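PDB 4Q6B: extracellular ligand-binding receptor from Desulfitobacterium hafniense, which binds leucine and probably hands it to an ABC transporter for amino-acid uptake, as a substrate-binding protein. Local coordinates for residues A[11-16]-A[46-51]; A[181-186]-A[215-220]; A[254-259]-A[342-347]. All blocks are in the same frame, centred on the assembly; numbering follows the deposited sequence.

Contact 1: residues A[11-16]-A[46-51]; sequences IFIGVA and RKLSLV
Ile11 and Ile13 meet Leu48 and Leu50 across two adjacent parallel strands. On this side of the sheet the Leu48 methyl CD1 is 3.9 Å from Ile13 CD1. The same methyl also lies near Ile11 CG1. Leu48 has CG anti to its backbone N (chi1 177°), and the end of its side chain leans back toward the strand 11-16. Leu50 starts from a different first torsion (chi1 -55°), yet its CD2 also comes back to that strand, 4.1 Å from Ile13 CB and equally near Val15 CG2. The other side carries Phe12, Ser49 and Val51. Val51 CG2 lies 3.8 Å from Phe12 CD1, and Ser49 CB lies 3.8 Å from Phe12 CE1. Both approach the ring obliquely. At the start of the pair, Arg46 crosses Ile11 at about a right angle. Its NE is only 3.3 Å from Ile11 CG2, a tight meeting. This NE is buried here without a polar partner in the model.

The backbone sets the register. Ile11 N donates to Lys47 O, and Ile11 O accepts from Ser49 N at 2.9 Å. Ile13 is held in the same way between Ser49 O and Val51 N. Val15 N donates to Val51 O, and Val15 goes on to bond with Ala53. Ile11 therefore pairs with Leu48 and Ile13 with Leu50. The strand axes cross at -30°, a clear twist. Ser49 OG is hydrogen-bonded to Glu10 OE1.

These are the two strands of a beta-alpha-beta unit, and the parallel pairing is what its crossover produces. Its helix 26-39 packs on the leucine side, where Leu30 touches both Val15 and Leu50. Val51 meets Phe69 of helix 59-70. Strand 47-54 is the outermost of its parallel sheet within the chain, and strand 10-17 is flanked on its other edge by strand 75-79.

Contact 2: residues A[181-186]-A[215-220]; sequences GNLKDL and LVDAKS
Leu183 reaches across to Asp217 with one methyl and to Ser220 with the other. Its CD2 is 3.6 Å from Asp217 CB and nearly as close to Asp217 CG. Its CD1 lies 4.0 Å from Ser220 CB. The branch thus straddles two residues one turn apart on helix 207-221. With CG anti to the backbone N (chi1 -171°), Leu186, one turn further along its own helix, extends CD2 to 3.8 Å from Asp217 CB and close to the backbone N of Ala218. Asp217 CB is therefore touched by methyls from both leucines, and the two side chains cross it obliquely.

The polar ends turn to other partners. Asp217 OD2 is hydrogen-bonded to Tyr180 OH, just before the first segment. Ser220 OG bonds back to Val216 O, which also takes Ser220 N from the opposite face of its plane. Asn182 is the N-cap of helix 183-195, and its OD1 accepts from Asp185 N at 3.2 Å.

This is plain packing of the start of helix 183-195 on the end of helix 207-221, in the lobe with the mixed sheet. No hydrogen bond joins the segments. Asp217 offers CB to both leucines and the side of its carboxylate to Leu183. Van der Waals packing holds this small contact, and Tyr180 binds the carboxylate.

Contact 3: residues A[254-259]-A[342-347]; sequences VGSFFN and VLKKMK
The carbonyl groups of Phe257 and Phe258 are the flat groups that Lys344 meets, and its ammonium reaches each differently. NZ stands above the plane of the Phe257 carbonyl, 3.0 Å from Phe257 O and 45° out of that plane. It lies in the plane of the Phe258 carbonyl, 3.0 Å from Phe258 O. Val342 CG2 packs against the same turn of chain, 3.5 Å from Phe258 N. Its CG1 touches Asn259 CB. The side chains of Phe257 and Phe258 start out away from the strand 342-347, and they pack on helix 284-301.

The Lys344 chain is extended beyond CG, so it spans from its strand to the turn. NZ has a third partner, a salt bridge to Asp234 OD2. Ser256 OG bonds to that same oxygen. A methionine in place of Lys344 would probably leave the Asp234 carboxylate without its charge mate and both carbonyls without this donor.

Val254 and Lys344 form a hydrogen-bonded antiparallel pair, with Val254 N 2.7 Å from Lys344 O. Ser256 and Val342 form a second. Between them, Leu343 CD2 lies over Gly255 CA at 3.9 Å.

This is the point where a mixed sheet changes from parallel to antiparallel. Strand 253-257 is the last of five parallel strands, and strand 341-347 adds to its edge. Such a core is consistent with one lobe of a type I periplasmic binding protein.

Overall arrangement
From the N terminus, contact 1 closes first, returning strand 47-54 to strand 10-17 after one helix. Contact 2 follows and brings helix 207-221 beside helix 183-195. Contact 3 makes the longest closure, joining strand 253-257 to strand 341-347 near the C terminus. The three loops come in series, with none nested or crossed. Contact 1 belongs to the five-strand parallel sheet. Contact 3 lies in the seven-strand mixed sheet, and contact 2 joins helices that accompany that sheet's strands. Contacts 1 and 2 lie on opposite sides of the chain's centre, their own centres about 47 Å apart. Leucine binds between the lobes.

Contact 1: residues A[11-16]-A[46-51]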
loop_
_atom_site.group_PDB
_atom_site.type_symbol
_atom_site.label_atom_id
_atom_site.label_comp_id
_atom_site.label_asym_id
_atom_site.label_seq_id
_atom_site.Cartn_x
_atom_site.Cartn_y
_atom_site.Cartn_z
ATOM N N ILE A 11 -9.105 24.048 -10.255
ATOM C CA ILE A 11 -7.877 23.690 -9.545
ATOM C C ILE A 11 -7.395 22.277 -9.801
ATOM O O ILE A 11 -8.171 21.398 -10.159
ATOM C CB ILE A 11 -7.924 23.971 -8.013
ATOM C CG1 ILE A 11 -8.801 22.980 -7.282
ATOM C CG2 ILE A 11 -8.346 25.432 -7.724
ATOM C CD1 ILE A 11 -8.657 23.146 -5.778
ATOM N N PHE A 12 -6.091 22.073 -9.595
ATOM C CA PHE A 12 -5.448 20.856 -10.044
ATOM C C PHE A 12 -4.711 20.097 -8.946
ATOM O O PHE A 12 -3.994 20.681 -8.103
ATOM C CB PHE A 12 -4.443 21.264 -11.131
ATOM C CG PHE A 12 -5.069 21.932 -12.312
ATOM C CD1 PHE A 12 -5.616 21.171 -13.326
ATOM C CD2 PHE A 12 -5.121 23.321 -12.403
ATOM C CE1 PHE A 12 -6.205 21.783 -14.405
ATOM C CE2 PHE A 12 -5.726 23.926 -13.487
ATOM C CZ PHE A 12 -6.255 23.147 -14.495
ATOM N N ILE A 13 -4.869 18.778 -8.982
ATOM C CA ILE A 13 -4.018 17.866 -8.198
ATOM C C ILE A 13 -3.189 17.066 -9.187
ATOM O O ILE A 13 -3.752 16.544 -10.158
ATOM C CB ILE A 13 -4.882 16.917 -7.343
ATOM C CG1 ILE A 13 -5.585 17.733 -6.261
ATOM C CG2 ILE A 13 -4.022 15.815 -6.694
ATOM C CD1 ILE A 13 -6.534 16.854 -5.391
ATOM N N GLY A 14 -1.873 17.028 -8.973
ATOM C CA GLY A 14 -0.987 16.143 -9.772
ATOM C C GLY A 14 -1.066 14.682 -9.333
ATOM O O GLY A 14 -1.284 14.360 -8.154
ATOM N N VAL A 15 -0.897 13.756 -10.282
ATOM C CA VAL A 15 -0.867 12.330 -9.928
ATOM C C VAL A 15 0.303 11.731 -10.709
ATOM O O VAL A 15 0.394 11.916 -11.923
ATOM C CB VAL A 15 -2.162 11.565 -10.315
ATOM C CG1 VAL A 15 -2.064 10.118 -9.821
ATOM C CG2 VAL A 15 -3.451 12.318 -9.746
ATOM N N ALA A 16 1.158 10.977 -10.013
ATOM C CA ALA A 16 2.303 10.293 -10.633
ATOM C C ALA A 16 2.133 8.795 -10.363
ATOM O O ALA A 16 2.063 8.375 -9.183
ATOM C CB ALA A 16 3.598 10.803 -10.009
ATOM N N ARG A 46 -14.620 25.837 -7.211
ATOM C CA ARG A 46 -13.849 25.591 -8.435
ATOM C C ARG A 46 -13.891 24.116 -8.858
ATOM O O ARG A 46 -13.832 23.213 -8.012
ATOM C CB ARG A 46 -12.377 25.994 -8.230
ATOM C CG ARG A 46 -12.178 27.466 -8.251
ATOM C CD ARG A 46 -11.370 27.961 -7.080
ATOM N NE ARG A 46 -10.021 28.320 -7.507
ATOM C CZ ARG A 46 -9.346 29.374 -7.057
ATOM N NH1 ARG A 46 -9.894 30.198 -6.162
ATOM N NH2 ARG A 46 -8.121 29.605 -7.505
ATOM N N LYS A 47 -13.985 23.870 -10.164
ATOM C CA LYS A 47 -13.857 22.481 -10.668
ATOM C C LYS A 47 -12.498 21.863 -10.364
ATOM O O LYS A 47 -11.448 22.488 -10.614
ATOM C CB LYS A 47 -14.094 22.470 -12.186
ATOM C CG LYS A 47 -14.103 21.059 -12.772
ATOM C CD LYS A 47 -14.059 21.122 -14.273
ATOM C CE LYS A 47 -14.289 19.762 -14.898
ATOM N NZ LYS A 47 -14.054 19.846 -16.373
ATOM N N LEU A 48 -12.516 20.622 -9.859
ATOM C CA LEU A 48 -11.312 19.848 -9.569
ATOM C C LEU A 48 -10.890 19.044 -10.807
ATOM O O LEU A 48 -11.736 18.422 -11.446
ATOM C CB LEU A 48 -11.586 18.886 -8.406
ATOM C CG LEU A 48 -10.427 17.953 -8.025
ATOM C CD1 LEU A 48 -9.136 18.721 -7.678
ATOM C CD2 LEU A 48 -10.913 17.124 -6.835
ATOM N N SER A 49 -9.613 19.119 -11.171
ATOM C CA SER A 49 -9.085 18.332 -12.288
ATOM C C SER A 49 -7.773 17.666 -11.941
ATOM O O SER A 49 -6.998 18.135 -11.090
ATOM C CB SER A 49 -8.889 19.197 -13.533
ATOM O OG SER A 49 -10.159 19.670 -13.949
ATOM N N LEU A 50 -7.481 16.561 -12.604
ATOM C CA LEU A 50 -6.223 15.910 -12.315
ATOM C C LEU A 50 -5.232 16.190 -13.413
ATOM O O LEU A 50 -5.601 16.375 -14.586
ATOM C CB LEU A 50 -6.398 14.386 -12.191
ATOM C CG LEU A 50 -7.422 13.902 -11.192
ATOM C CD1 LEU A 50 -7.474 12.343 -11.205
ATOM C CD2 LEU A 50 -7.033 14.395 -9.807
ATOM N N VAL A 51 -3.964 16.267 -13.038
ATOM C CA VAL A 51 -2.865 16.311 -14.030
ATOM C C VAL A 51 -2.098 15.014 -13.874
ATOM O O VAL A 51 -1.341 14.860 -12.939
ATOM C CB VAL A 51 -1.915 17.514 -13.814
ATOM C CG1 VAL A 51 -0.749 17.536 -14.853
ATOM C CG2 VAL A 51 -2.690 18.855 -13.889
#

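Contact 2: residues A[181-186]-A[215-220]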
loop_
_atom_site.group_PDB
_atom_site.type_symbol
_atom_site.label_atom_id
_atom_site.label_comp_id
_atom_site.label_asym_id
_atom_site.label_seq_id
_atom_site.Cartn_x
_atom_site.Cartn_y
_atom_site.Cartn_z
ATOM N N GLY A 181 18.753 -22.503 -5.458
ATOM C CA GLY A 181 19.177 -22.649 -6.837
ATOM C C GLY A 181 18.293 -23.473 -7.755
ATOM O O GLY A 181 18.299 -23.256 -8.967
ATOM N N ASN A 182 17.585 -24.458 -7.202
ATOM C CA ASN A 182 16.741 -25.350 -8.005
ATOM C C ASN A 182 15.777 -26.073 -7.082
ATOM O O ASN A 182 15.808 -25.868 -5.864
ATOM C CB ASN A 182 17.524 -26.321 -8.933
ATOM C CG ASN A 182 18.460 -27.245 -8.189
ATOM O OD1 ASN A 182 18.441 -27.333 -6.953
ATOM N ND2 ASN A 182 19.294 -27.955 -8.947
ATOM N N LEU A 183 14.898 -26.890 -7.638
ATOM C CA LEU A 183 13.866 -27.520 -6.816
ATOM C C LEU A 183 14.443 -28.561 -5.832
ATOM O O LEU A 183 13.965 -28.693 -4.704
ATOM C CB LEU A 183 12.804 -28.160 -7.708
ATOM C CG LEU A 183 11.799 -27.214 -8.355
ATOM C CD1 LEU A 183 10.781 -28.021 -9.186
ATOM C CD2 LEU A 183 11.092 -26.408 -7.277
ATOM N N LYS A 184 15.460 -29.291 -6.264
ATOM C CA LYS A 184 16.164 -30.226 -5.395
ATOM C C LYS A 184 16.608 -29.545 -4.097
ATOM O O LYS A 184 16.412 -30.079 -2.992
ATOM C CB LYS A 184 17.361 -30.832 -6.127
ATOM C CG LYS A 184 18.226 -31.783 -5.295
ATOM C CD LYS A 184 17.392 -32.785 -4.504
ATOM C CE LYS A 184 16.584 -33.690 -5.405
ATOM N NZ LYS A 184 17.198 -35.021 -5.553
ATOM N N ASP A 185 17.203 -28.363 -4.213
ATOM C CA ASP A 185 17.655 -27.704 -2.996
ATOM C C ASP A 185 16.532 -27.118 -2.149
ATOM O O ASP A 185 16.654 -27.032 -0.919
ATOM C CB ASP A 185 18.728 -26.654 -3.262
ATOM C CG ASP A 185 19.597 -26.402 -2.024
ATOM O OD1 ASP A 185 20.031 -27.394 -1.369
ATOM O OD2 ASP A 185 19.828 -25.224 -1.697
ATOM N N LEU A 186 15.442 -26.694 -2.781
ATOM C CA LEU A 186 14.242 -26.397 -1.997
ATOM C C LEU A 186 13.718 -27.638 -1.230
ATOM O O LEU A 186 13.271 -27.506 -0.069
ATOM C CB LEU A 186 13.168 -25.750 -2.885
ATOM C CG LEU A 186 11.953 -25.181 -2.189
ATOM C CD1 LEU A 186 12.429 -24.123 -1.205
ATOM C CD2 LEU A 186 10.980 -24.557 -3.220
ATOM N N LEU A 215 6.168 -19.416 -4.811
ATOM C CA LEU A 215 4.857 -20.008 -4.547
ATOM C C LEU A 215 4.662 -21.253 -5.414
ATOM O O LEU A 215 4.322 -22.353 -4.929
ATOM C CB LEU A 215 3.804 -18.947 -4.855
ATOM C CG LEU A 215 2.318 -19.201 -4.699
ATOM C CD1 LEU A 215 2.046 -19.611 -3.294
ATOM C CD2 LEU A 215 1.590 -17.898 -4.997
ATOM N N VAL A 216 4.935 -21.094 -6.701
ATOM C CA VAL A 216 4.823 -22.185 -7.648
ATOM C C VAL A 216 5.813 -23.301 -7.312
ATOM O O VAL A 216 5.459 -24.498 -7.340
ATOM C CB VAL A 216 5.059 -21.664 -9.076
ATOM C CG1 VAL A 216 5.219 -22.795 -10.049
ATOM C CG2 VAL A 216 3.878 -20.768 -9.473
ATOM N N ASP A 217 7.054 -22.920 -6.997
ATOM C CA ASP A 217 8.058 -23.936 -6.689
ATOM C C ASP A 217 7.695 -24.701 -5.395
ATOM O O ASP A 217 7.908 -25.921 -5.327
ATOM C CB ASP A 217 9.457 -23.334 -6.534
ATOM C CG ASP A 217 10.068 -22.910 -7.847
ATOM O OD1 ASP A 217 9.593 -23.339 -8.915
ATOM O OD2 ASP A 217 11.043 -22.140 -7.807
ATOM N N ALA A 218 7.217 -23.969 -4.390
ATOM C CA ALA A 218 6.756 -24.549 -3.121
ATOM C C ALA A 218 5.677 -25.596 -3.397
ATOM O O ALA A 218 5.683 -26.694 -2.810
ATOM C CB ALA A 218 6.215 -23.449 -2.180
ATOM N N LYS A 219 4.753 -25.288 -4.300
ATOM C CA LYS A 219 3.714 -26.287 -4.602
ATOM C C LYS A 219 4.281 -27.496 -5.319
ATOM O O LYS A 219 3.843 -28.623 -5.096
ATOM C CB LYS A 219 2.506 -25.678 -5.340
ATOM C CG LYS A 219 1.837 -24.475 -4.611
ATOM C CD LYS A 219 1.273 -24.773 -3.200
ATOM C CE LYS A 219 0.768 -23.479 -2.519
ATOM N NZ LYS A 219 0.217 -23.604 -1.118
ATOM N N SER A 220 5.276 -27.284 -6.169
ATOM C CA SER A 220 5.921 -28.400 -6.871
ATOM C C SER A 220 6.604 -29.373 -5.926
ATOM O O SER A 220 6.557 -30.583 -6.129
ATOM C CB SER A 220 6.965 -27.883 -7.871
ATOM O OG SER A 220 6.347 -27.098 -8.876
#

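Contact 3: residues A[254-259]-A[342-347]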
loop_
_atom_site.group_PDB
_atom_site.type_symbol
_atom_site.label_atom_id
_atom_site.label_comp_id
_atom_site.label_asym_id
_atom_site.label_seq_id
_atom_site.Cartn_x
_atom_site.Cartn_y
_atom_site.Cartn_z
ATOM N N VAL A 254 -2.705 -12.804 2.817
ATOM C CA VAL A 254 -2.109 -11.558 2.382
ATOM C C VAL A 254 -2.453 -10.409 3.330
ATOM O O VAL A 254 -3.595 -10.194 3.647
ATOM C CB VAL A 254 -2.588 -11.215 0.961
ATOM C CG1 VAL A 254 -2.094 -9.846 0.533
ATOM C CG2 VAL A 254 -2.133 -12.297 -0.012
ATOM N N GLY A 255 -1.437 -9.684 3.765
ATOM C CA GLY A 255 -1.657 -8.523 4.589
ATOM C C GLY A 255 -1.720 -7.323 3.668
ATOM O O GLY A 255 -0.789 -7.020 2.968
ATOM N N SER A 256 -2.844 -6.634 3.703
ATOM C CA SER A 256 -3.144 -5.617 2.723
ATOM C C SER A 256 -4.068 -4.610 3.347
ATOM O O SER A 256 -4.027 -4.412 4.533
ATOM C CB SER A 256 -3.765 -6.219 1.472
ATOM O OG SER A 256 -3.787 -5.269 0.439
ATOM N N PHE A 257 -4.822 -3.926 2.506
ATOM C CA PHE A 257 -5.790 -2.933 2.932
ATOM C C PHE A 257 -6.987 -2.896 1.968
ATOM O O PHE A 257 -6.923 -3.412 0.871
ATOM C CB PHE A 257 -5.129 -1.562 3.041
ATOM C CG PHE A 257 -4.455 -1.135 1.783
ATOM C CD1 PHE A 257 -3.114 -1.333 1.604
ATOM C CD2 PHE A 257 -5.183 -0.557 0.765
ATOM C CE1 PHE A 257 -2.497 -0.962 0.429
ATOM C CE2 PHE A 257 -4.575 -0.189 -0.402
ATOM C CZ PHE A 257 -3.232 -0.385 -0.570
ATOM N N PHE A 258 -8.083 -2.313 2.436
ATOM C CA PHE A 258 -9.356 -2.233 1.736
ATOM C C PHE A 258 -10.159 -3.524 1.835
ATOM O O PHE A 258 -9.765 -4.548 1.325
ATOM C CB PHE A 258 -9.271 -1.768 0.276
ATOM C CG PHE A 258 -10.621 -1.636 -0.379
ATOM C CD1 PHE A 258 -11.585 -0.818 0.171
ATOM C CD2 PHE A 258 -10.935 -2.353 -1.511
ATOM C CE1 PHE A 258 -12.833 -0.706 -0.399
ATOM C CE2 PHE A 258 -12.169 -2.238 -2.096
ATOM C CZ PHE A 258 -13.120 -1.414 -1.537
ATOM N N ASN A 259 -11.295 -3.439 2.502
ATOM C CA ASN A 259 -12.223 -4.576 2.579
ATOM C C ASN A 259 -13.525 -4.159 1.916
ATOM O O ASN A 259 -14.270 -3.343 2.475
ATOM C CB ASN A 259 -12.469 -4.916 4.034
ATOM C CG ASN A 259 -13.424 -6.088 4.197
ATOM O OD1 ASN A 259 -14.018 -6.568 3.209
ATOM N ND2 ASN A 259 -13.573 -6.562 5.432
ATOM N N VAL A 342 -6.098 -4.969 6.344
ATOM C CA VAL A 342 -7.130 -5.989 6.092
ATOM C C VAL A 342 -6.410 -7.273 5.698
ATOM O O VAL A 342 -5.552 -7.252 4.793
ATOM C CB VAL A 342 -8.024 -5.517 4.923
ATOM C CG1 VAL A 342 -9.052 -6.609 4.486
ATOM C CG2 VAL A 342 -8.768 -4.229 5.288
ATOM N N LEU A 343 -6.681 -8.352 6.407
ATOM C CA LEU A 343 -6.075 -9.649 6.084
ATOM C C LEU A 343 -6.998 -10.377 5.101
ATOM O O LEU A 343 -8.234 -10.432 5.271
ATOM C CB LEU A 343 -5.857 -10.478 7.339
ATOM C CG LEU A 343 -5.004 -9.809 8.423
ATOM C CD1 LEU A 343 -4.612 -10.832 9.498
ATOM C CD2 LEU A 343 -3.752 -9.235 7.828
ATOM N N LYS A 344 -6.389 -10.934 4.062
ATOM C CA LYS A 344 -7.147 -11.499 2.937
ATOM C C LYS A 344 -6.619 -12.872 2.663
ATOM O O LYS A 344 -5.416 -13.027 2.545
ATOM C CB LYS A 344 -6.895 -10.624 1.703
ATOM C CG LYS A 344 -7.285 -9.154 1.911
ATOM C CD LYS A 344 -7.310 -8.356 0.622
ATOM C CE LYS A 344 -7.641 -6.900 0.960
ATOM N NZ LYS A 344 -7.690 -6.043 -0.237
ATOM N N LYS A 345 -7.496 -13.869 2.574
ATOM C CA LYS A 345 -7.084 -15.253 2.349
ATOM C C LYS A 345 -7.686 -15.780 1.036
ATOM O O LYS A 345 -8.901 -15.680 0.810
ATOM C CB LYS A 345 -7.491 -16.131 3.528
ATOM C CG LYS A 345 -6.862 -17.528 3.536
ATOM C CD LYS A 345 -7.184 -18.208 4.849
ATOM C CE LYS A 345 -6.476 -19.536 4.997
ATOM N NZ LYS A 345 -5.003 -19.347 5.095
HETATM N N MSE A 346 -6.831 -16.347 0.181
HETATM C CA MSE A 346 -7.261 -16.936 -1.089
HETATM C C MSE A 346 -8.085 -18.198 -0.891
HETATM O O MSE A 346 -7.640 -19.183 -0.290
HETATM C CB MSE A 346 -6.051 -17.254 -1.978
HETATM C CG MSE A 346 -5.374 -16.033 -2.559
HETATM SE SE MSE A 346 -6.442 -15.190 -3.979
HETATM C CE MSE A 346 -6.425 -16.654 -5.173
ATOM N N LYS A 347 -9.329 -18.147 -1.367
ATOM C CA LYS A 347 -10.177 -19.329 -1.418
ATOM C C LYS A 347 -10.872 -19.344 -2.778
ATOM O O LYS A 347 -11.632 -18.426 -3.113
ATOM C CB LYS A 347 -11.192 -19.374 -0.269
ATOM C CG LYS A 347 -11.866 -20.733 -0.124
ATOM C CD LYS A 347 -12.755 -20.803 1.123
ATOM C CE LYS A 347 -14.249 -20.690 0.785
ATOM N NZ LYS A 347 -15.031 -20.079 1.909
#